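Local atomic coordinates of rutinosidase (PDB entry 6I1A), a protein that hydrolyses glycosidic bonds as a secreted fungal rutinosidase of glycosyl hydrolase family 5, and may also act on beta-1,3-glucans of the cell wall. Residues Asn201-Gly206 with Tyr270-Ser275; Trp304-Thr309 with Ala315-Asn320; Gly344-Ser347 with Glu353-Asp356. One frame throughout, in Å; residues are numbered along the deposited sequence.

Interaction 1 (Asn201-Gly206 with Tyr270-Ser275). With NAG (2-acetamido-2-deoxy-beta-D-glucopyranose), chain B; EDO (1,2-ethanediol), chain T.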
# COMPACT_ATOMS: atom_id res chain seq x y z
N ASN A 201 -0.36 -12.58 10.36
CA ASN A 201 0.68 -12.50 9.31
C ASN A 201 1.12 -11.04 9.27
O ASN A 201 0.30 -10.16 8.94
CB ASN A 201 0.15 -13.00 7.97
CG ASN A 201 1.26 -13.06 6.95
OD1 ASN A 201 2.22 -12.28 6.98
ND2 ASN A 201 1.10 -13.96 5.99
N MET A 202 2.32 -10.76 9.74
CA MET A 202 2.79 -9.38 9.91
C MET A 202 3.03 -8.65 8.58
O MET A 202 3.30 -7.43 8.61
CB MET A 202 4.04 -9.32 10.80
CG MET A 202 3.64 -9.52 12.28
SD MET A 202 2.85 -8.02 12.96
CE MET A 202 4.23 -6.89 13.11
N VAL A 203 2.85 -9.30 7.42
CA VAL A 203 2.95 -8.57 6.16
C VAL A 203 1.91 -7.46 6.08
O VAL A 203 2.14 -6.45 5.36
CB VAL A 203 2.85 -9.54 4.98
CG1 VAL A 203 1.44 -10.11 4.76
CG2 VAL A 203 3.38 -8.84 3.75
N VAL A 204 0.79 -7.56 6.79
CA VAL A 204 -0.26 -6.52 6.76
C VAL A 204 -0.00 -5.45 7.82
O VAL A 204 -0.73 -4.44 7.85
CB VAL A 204 -1.68 -7.06 6.90
CG1 VAL A 204 -2.03 -8.02 5.78
CG2 VAL A 204 -1.93 -7.65 8.27
N PHE A 205 0.95 -5.66 8.72
CA PHE A 205 1.16 -4.59 9.74
C PHE A 205 1.62 -3.34 9.00
O PHE A 205 2.29 -3.41 7.96
CB PHE A 205 2.16 -5.03 10.81
CG PHE A 205 1.97 -4.28 12.12
CD1 PHE A 205 0.85 -4.47 12.89
CD2 PHE A 205 2.89 -3.33 12.53
CE1 PHE A 205 0.65 -3.74 14.05
CE2 PHE A 205 2.71 -2.62 13.70
CZ PHE A 205 1.61 -2.87 14.48
N GLY A 206 1.24 -2.16 9.51
CA GLY A 206 1.49 -0.92 8.81
C GLY A 206 0.53 -0.54 7.71
O GLY A 206 0.79 0.47 7.05
N TYR A 270 10.83 1.04 6.64
CA TYR A 270 11.99 0.13 6.84
C TYR A 270 11.66 -1.29 6.41
O TYR A 270 12.59 -2.14 6.36
CB TYR A 270 12.47 0.15 8.31
CG TYR A 270 11.44 -0.27 9.32
CD1 TYR A 270 11.16 -1.60 9.60
CD2 TYR A 270 10.70 0.66 10.03
CE1 TYR A 270 10.16 -1.97 10.49
CE2 TYR A 270 9.71 0.31 10.95
CZ TYR A 270 9.46 -1.01 11.20
OH TYR A 270 8.48 -1.37 12.15
N GLU A 271 10.39 -1.60 6.06
CA GLU A 271 10.09 -2.92 5.44
C GLU A 271 8.91 -2.77 4.47
O GLU A 271 8.13 -1.81 4.55
CB GLU A 271 9.77 -3.97 6.50
CG GLU A 271 8.56 -3.63 7.34
CD GLU A 271 8.36 -4.57 8.55
OE1 GLU A 271 9.28 -5.29 8.92
OE2 GLU A 271 7.28 -4.42 9.18
N HIS A 272 8.76 -3.80 3.63
CA HIS A 272 7.53 -4.02 2.83
C HIS A 272 7.32 -2.98 1.71
O HIS A 272 6.19 -2.78 1.28
CB HIS A 272 6.29 -4.08 3.74
CG HIS A 272 6.38 -5.21 4.72
ND1 HIS A 272 5.67 -5.19 5.92
CD2 HIS A 272 7.01 -6.39 4.65
CE1 HIS A 272 5.92 -6.31 6.55
NE2 HIS A 272 6.73 -7.08 5.81
N MET A 273 8.40 -2.37 1.24
CA MET A 273 8.28 -1.44 0.10
C MET A 273 9.67 -1.30 -0.52
O MET A 273 10.66 -1.63 0.08
CB MET A 273 7.72 -0.08 0.53
CG MET A 273 8.63 0.63 1.49
SD MET A 273 7.88 2.09 2.28
CE MET A 273 6.80 1.29 3.45
N ASP A 274 9.68 -0.74 -1.72
CA ASP A 274 10.93 -0.51 -2.48
C ASP A 274 11.54 0.84 -2.14
O ASP A 274 12.06 1.59 -3.02
CB ASP A 274 10.61 -0.69 -3.95
CG ASP A 274 10.29 -2.13 -4.31
OD1 ASP A 274 10.97 -3.01 -3.75
OD2 ASP A 274 9.39 -2.31 -5.11
N SER A 275 11.55 1.18 -0.85
CA SER A 275 12.17 2.42 -0.40
C SER A 275 13.70 2.29 -0.31
O SER A 275 14.21 1.21 0.04
CB SER A 275 11.60 2.86 0.91
OG SER A 275 11.83 1.87 1.88
C1 NAG B . 6.92 -12.02 -0.16
C2 NAG B . 7.62 -10.83 0.45
C3 NAG B . 7.54 -10.91 2.01
C4 NAG B . 6.13 -11.08 2.44
C5 NAG B . 5.49 -12.26 1.77
C6 NAG B . 4.05 -12.35 2.11
C7 NAG B . 9.47 -9.90 -0.87
C8 NAG B . 10.92 -9.82 -1.16
N2 NAG B . 9.02 -10.79 0.04
O3 NAG B . 8.09 -9.67 2.53
O4 NAG B . 6.03 -11.30 3.89
O5 NAG B . 5.57 -12.03 0.30
O6 NAG B . 3.49 -13.62 1.70
O7 NAG B . 8.70 -9.10 -1.39
C1 EDO T . 6.14 -10.23 7.73
O1 EDO T . 6.40 -8.83 8.08
C2 EDO T . 7.14 -10.88 6.85
O2 EDO T . 7.56 -10.06 5.76
O HOH W 1 3.66 -2.53 5.81
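His272 and the short 3-10 turn of Met202-Val204 meet where two loops of a TIM barrel lean together: Asn201-Gly206 comes after strand 187-190, Tyr270-Ser275 after strand 261-269. The example illustrates how one aromatic side chain can bridge two barrel loops. The CB of His272 leaves the backbone toward the turn, and CG stands anti to its own carbonyl carbon (chi1 -61°), which brings the ring up beside the turn. CD2 passes 4.1 Å from O3 of an N-acetylglucosamine. CE1 makes the nearest approach to the turn, 3.5 Å from Met202 O and 3.8 Å from Val203 CA. One ring face is met by Val203 CG2, the opposite one by CG of neighbouring Glu271. At the tip, His272 NE2 is hydrogen-bonded to O2 of a 1,2-ethanediol, probably from the crystallisation liquor, at 3.1 Å, with the diol's O1 a weaker partner lying in the ring plane. The turn has its own brace, an Asx turn in which Val203 N donates to Asn201 OD1. Leu209 of the second subunit packs on both Val203 and His272. On the ring's other nitrogen, a water that donates to Phe205 O at 2.7 Å also reaches His272 ND1, weakly, at 3.3 Å.

Interaction 2 (Trp304-Thr309 with Ala315-Asn320)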
# COMPACT_ATOMS: atom_id res chain seq x y z
N TRP A 304 7.67 8.37 13.20
CA TRP A 304 8.31 8.15 11.89
C TRP A 304 9.79 8.00 12.11
O TRP A 304 10.33 8.36 13.18
CB TRP A 304 8.00 9.28 10.89
CG TRP A 304 8.73 10.56 11.18
CD1 TRP A 304 8.59 11.42 12.22
CD2 TRP A 304 9.80 11.11 10.36
NE1 TRP A 304 9.45 12.48 12.08
CE2 TRP A 304 10.21 12.32 10.96
CE3 TRP A 304 10.40 10.68 9.17
CZ2 TRP A 304 11.19 13.12 10.37
CZ3 TRP A 304 11.37 11.49 8.58
CH2 TRP A 304 11.74 12.66 9.21
N ALA A 305 10.48 7.46 11.11
CA ALA A 305 11.94 7.35 11.11
C ALA A 305 12.40 7.21 9.67
O ALA A 305 11.62 6.85 8.82
CB ALA A 305 12.42 6.23 11.99
N ILE A 306 13.70 7.43 9.44
CA ILE A 306 14.27 7.49 8.05
C ILE A 306 14.82 6.17 7.56
O ILE A 306 15.28 6.16 6.39
CB ILE A 306 15.33 8.60 7.93
CG1 ILE A 306 16.53 8.35 8.81
CG2 ILE A 306 14.70 9.94 8.13
CD1 ILE A 306 17.74 9.20 8.37
N GLN A 307 14.86 5.08 8.31
CA GLN A 307 15.39 3.82 7.76
C GLN A 307 14.52 3.37 6.60
O GLN A 307 13.26 3.26 6.71
CB GLN A 307 15.49 2.73 8.80
CG GLN A 307 16.09 1.45 8.20
CD GLN A 307 16.11 0.26 9.13
OE1 GLN A 307 16.10 0.40 10.36
NE2 GLN A 307 16.17 -0.93 8.55
N ALA A 308 15.17 3.12 5.45
CA ALA A 308 14.53 2.52 4.26
C ALA A 308 14.65 0.99 4.23
O ALA A 308 15.39 0.39 5.02
CB ALA A 308 15.18 3.13 3.04
N THR A 309 13.89 0.35 3.34
CA THR A 309 13.91 -1.11 3.23
C THR A 309 15.22 -1.57 2.58
O THR A 309 15.79 -2.58 3.03
CB THR A 309 12.68 -1.60 2.47
OG1 THR A 309 11.50 -1.26 3.22
CG2 THR A 309 12.73 -3.10 2.28
N ALA A 315 25.06 9.03 4.23
CA ALA A 315 25.29 10.35 3.64
C ALA A 315 23.98 11.15 3.50
O ALA A 315 24.07 12.37 3.49
CB ALA A 315 25.96 10.17 2.28
N LEU A 316 22.84 10.48 3.35
CA LEU A 316 21.57 11.16 3.06
C LEU A 316 20.73 11.33 4.33
O LEU A 316 19.62 11.74 4.18
CB LEU A 316 20.81 10.37 2.00
CG LEU A 316 21.37 10.48 0.57
CD1 LEU A 316 20.67 9.54 -0.38
CD2 LEU A 316 21.28 11.91 0.08
N ARG A 317 21.27 11.04 5.48
CA ARG A 317 20.45 11.11 6.73
C ARG A 317 20.00 12.53 6.97
O ARG A 317 18.81 12.77 7.28
CB ARG A 317 21.22 10.59 7.94
CG ARG A 317 21.42 9.09 7.92
CD ARG A 317 22.23 8.66 9.11
NE ARG A 317 23.61 9.19 9.06
CZ ARG A 317 24.45 9.18 10.08
NH1 ARG A 317 24.13 8.62 11.25
NH2 ARG A 317 25.66 9.68 9.91
N LYS A 318 20.89 13.51 6.83
CA LYS A 318 20.48 14.92 7.10
C LYS A 318 19.39 15.35 6.11
O LYS A 318 18.37 15.90 6.55
CB LYS A 318 21.68 15.88 7.05
CG LYS A 318 21.32 17.35 7.19
CD LYS A 318 22.53 18.26 7.28
CE LYS A 318 22.16 19.71 7.54
NZ LYS A 318 23.33 20.60 7.48
N ARG A 319 19.61 15.09 4.82
CA ARG A 319 18.62 15.46 3.77
C ARG A 319 17.27 14.80 4.07
O ARG A 319 16.24 15.48 3.95
CB ARG A 319 19.16 15.04 2.40
CG ARG A 319 18.17 15.21 1.26
CD ARG A 319 17.44 13.91 0.95
NE ARG A 319 17.48 13.63 -0.48
CZ ARG A 319 17.32 12.44 -1.03
NH1 ARG A 319 17.12 11.37 -0.28
NH2 ARG A 319 17.37 12.32 -2.34
N ASN A 320 17.29 13.52 4.46
CA ASN A 320 16.06 12.73 4.72
C ASN A 320 15.33 13.23 5.97
O ASN A 320 14.10 13.36 5.92
CB ASN A 320 16.36 11.23 4.73
CG ASN A 320 16.58 10.68 3.33
OD1 ASN A 320 16.09 11.25 2.37
ND2 ASN A 320 17.30 9.58 3.22
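Ile306 reaches across to Arg317 and Asn320 with both of its branches. Its CD1 methyl sits 3.7 Å from Arg317 CA and equally near Arg317 CG, so it rests on the aliphatic root of the arginine, the two side chains crossing at about a right angle. The other branch, CG2, lies 4.0 Å from Asn320 CB and touches the carbonyl carbon of the same residue. With CG1 between the backbone N and the carbonyl carbon (chi1 64°), CD1 and CG2 are directed to residues about one helical turn apart. Trp304 adds a looser touch: the indole edge, at CH2, comes within 4.1 Å of Asn320 O. This is the packing of a beta-alpha unit in a TIM barrel, strand 299-308 lying against the first turn of the helix 317-331 that follows it. A second shell sets the helix side. Asn320 OD1 accepts from Arg319 NH1 at 2.8 Å, while Asn320 ND2 bonds to Ser277 O, so both ends of this buried amide are engaged. Arg319 NH2 pairs with Glu278, and the guanidinium of Arg317 turns away from the strand, its NH1 bonding to Asp356 O. Leu280 of helix 280-290 packs against Ile306 and Asn320 alike.

Interaction 3 (Gly344-Ser347 with Glu353-Asp356). With NAG (2-acetamido-2-deoxy-beta-D-glucopyranose), chain G; EDO (1,2-ethanediol), chain U.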
# COMPACT_ATOMS: atom_id res chain seq x y z
N GLY A 344 20.51 0.49 19.69
CA GLY A 344 20.36 -0.80 19.03
C GLY A 344 21.29 -0.93 17.84
O GLY A 344 21.33 -0.01 17.02
N ASN A 345 21.95 -2.05 17.73
CA ASN A 345 22.98 -2.17 16.66
C ASN A 345 22.57 -3.22 15.65
O ASN A 345 23.46 -3.68 14.85
CB ASN A 345 24.32 -2.36 17.34
CG ASN A 345 24.38 -3.66 18.10
OD1 ASN A 345 23.55 -4.53 17.95
ND2 ASN A 345 25.41 -3.81 18.88
N THR A 346 21.28 -3.51 15.48
CA THR A 346 20.79 -4.39 14.41
C THR A 346 21.24 -3.81 13.04
O THR A 346 21.13 -2.59 12.80
CB THR A 346 19.26 -4.53 14.41
OG1 THR A 346 18.86 -4.98 15.72
CG2 THR A 346 18.75 -5.50 13.36
N SER A 347 21.80 -4.66 12.17
CA SER A 347 22.17 -4.23 10.81
C SER A 347 20.97 -3.75 9.96
O SER A 347 19.82 -4.17 10.20
CB SER A 347 22.83 -5.39 10.11
OG SER A 347 23.54 -4.85 9.04
N GLU A 353 24.01 0.70 10.97
CA GLU A 353 23.19 -0.06 11.96
C GLU A 353 21.98 0.81 12.34
O GLU A 353 21.96 1.99 12.07
CB GLU A 353 24.01 -0.35 13.20
CG GLU A 353 25.13 -1.35 12.93
CD GLU A 353 26.06 -1.54 14.12
OE1 GLU A 353 26.09 -0.68 15.02
OE2 GLU A 353 26.78 -2.53 14.08
N GLN A 354 21.01 0.18 13.02
CA GLN A 354 19.79 0.99 13.35
C GLN A 354 20.13 2.23 14.17
O GLN A 354 19.54 3.29 13.95
CB GLN A 354 18.73 0.12 14.02
CG GLN A 354 18.08 -0.83 13.05
CD GLN A 354 16.86 -1.52 13.61
OE1 GLN A 354 16.81 -1.91 14.76
NE2 GLN A 354 15.82 -1.60 12.80
N LYS A 355 21.08 2.18 15.10
CA LYS A 355 21.41 3.37 15.86
C LYS A 355 21.84 4.56 15.00
O LYS A 355 21.70 5.69 15.45
CB LYS A 355 22.43 3.09 16.96
CG LYS A 355 23.81 2.67 16.46
CD LYS A 355 24.80 2.43 17.57
CE LYS A 355 26.12 1.88 17.04
NZ LYS A 355 26.60 2.69 15.88
N ASP A 356 22.32 4.34 13.78
CA ASP A 356 22.70 5.46 12.90
C ASP A 356 21.47 6.20 12.33
O ASP A 356 21.63 7.34 11.93
CB ASP A 356 23.55 4.90 11.74
CG ASP A 356 24.88 4.30 12.20
OD1 ASP A 356 25.50 4.89 13.07
OD2 ASP A 356 25.20 3.23 11.71
C1 NAG G . 25.57 -5.06 19.63
C2 NAG G . 26.87 -5.77 19.22
C3 NAG G . 27.10 -6.95 20.13
C4 NAG G . 27.12 -6.50 21.55
C5 NAG G . 25.75 -5.86 21.80
C6 NAG G . 25.52 -5.38 23.21
C7 NAG G . 27.25 -5.51 16.82
C8 NAG G . 28.24 -4.45 17.16
N2 NAG G . 26.70 -6.24 17.83
O3 NAG G . 28.34 -7.56 19.75
O4 NAG G . 27.23 -7.66 22.46
O5 NAG G . 25.73 -4.69 20.95
O6 NAG G . 26.61 -4.54 23.59
O7 NAG G . 26.86 -5.63 15.66
C1 EDO U . 12.39 -0.88 14.47
O1 EDO U . 12.98 -2.17 14.33
C2 EDO U . 13.15 0.07 15.38
O2 EDO U . 12.90 -0.11 16.80
O HOH W 2 25.32 -4.62 12.92
O HOH W 3 18.55 -2.49 16.82
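Thr346 O and Gln354 N form the firm centre of this contact, a 2.8 Å hydrogen bond in which the donor lies almost in line with the carbonyl (C=O...donor angle 164°). The same oxygen also takes a CA-H...O contact from Glu353 at 3.4 Å, so two successive residues leading into helix 355-358 converge on it. Close by, Ser347 and Glu353 form a single beta bridge, and Lys355 N gives a weaker bond to Gly344 O, bent to 127° at the hydrogen. Side chains fill in around this backbone frame. The extended Glu353 chain runs along the Asn345 backbone, bringing OE1 to 3.4 Å from Asn345 CB, and Gln354 lies beside Thr346, both pointing the same way. At its barrel-facing end, Gln354 NE2 bonds to Gln307 OE1, anchoring the turn to the barrel strand.

The looser parts lie on two flanks, where waters bridge the contact. At the Gln354 side one accepts from Thr346 OG1 and donates to Gln354 OE1, tying together two side chains whose polar atoms do not bond directly. Toward the glycan another lies 2.8 Å from both Asn345 O and Glu353 OE2. Within 353-356, Lys355 NZ pairs with Glu353 OE1 at 3.5 Å and, at long range, with Asp356 OD1, a network that probably steadies the glutamate lying along Asn345. Asn345 ND2 is joined covalently to C1 of an N-acetylglucosamine, and the run Asn345-Thr346-Ser347 fits the Asn-X-Ser/Thr sequon: this is an N-glycosylation site on a surface loop closed by a beta bridge.

The three contacts grade from buried to exposed. Interaction 2 is the most enclosed, a strand packing on its following helix almost wholly through carbon; interaction 1 is partly buried and joins two barrel loops through a histidine, with a water, a diol and a sugar around it; interaction 3 lies at the surface and relies on backbone bonds, water and charge beside a glycan. They are not independent. Thr309 N, just past strand 299-308, probably donates to Ser275 OG of interaction 1, 3.0 Å away. Interactions 2 and 3 are joined by two probable side-chain hydrogen bonds, whereas interactions 1 and 3 do not touch.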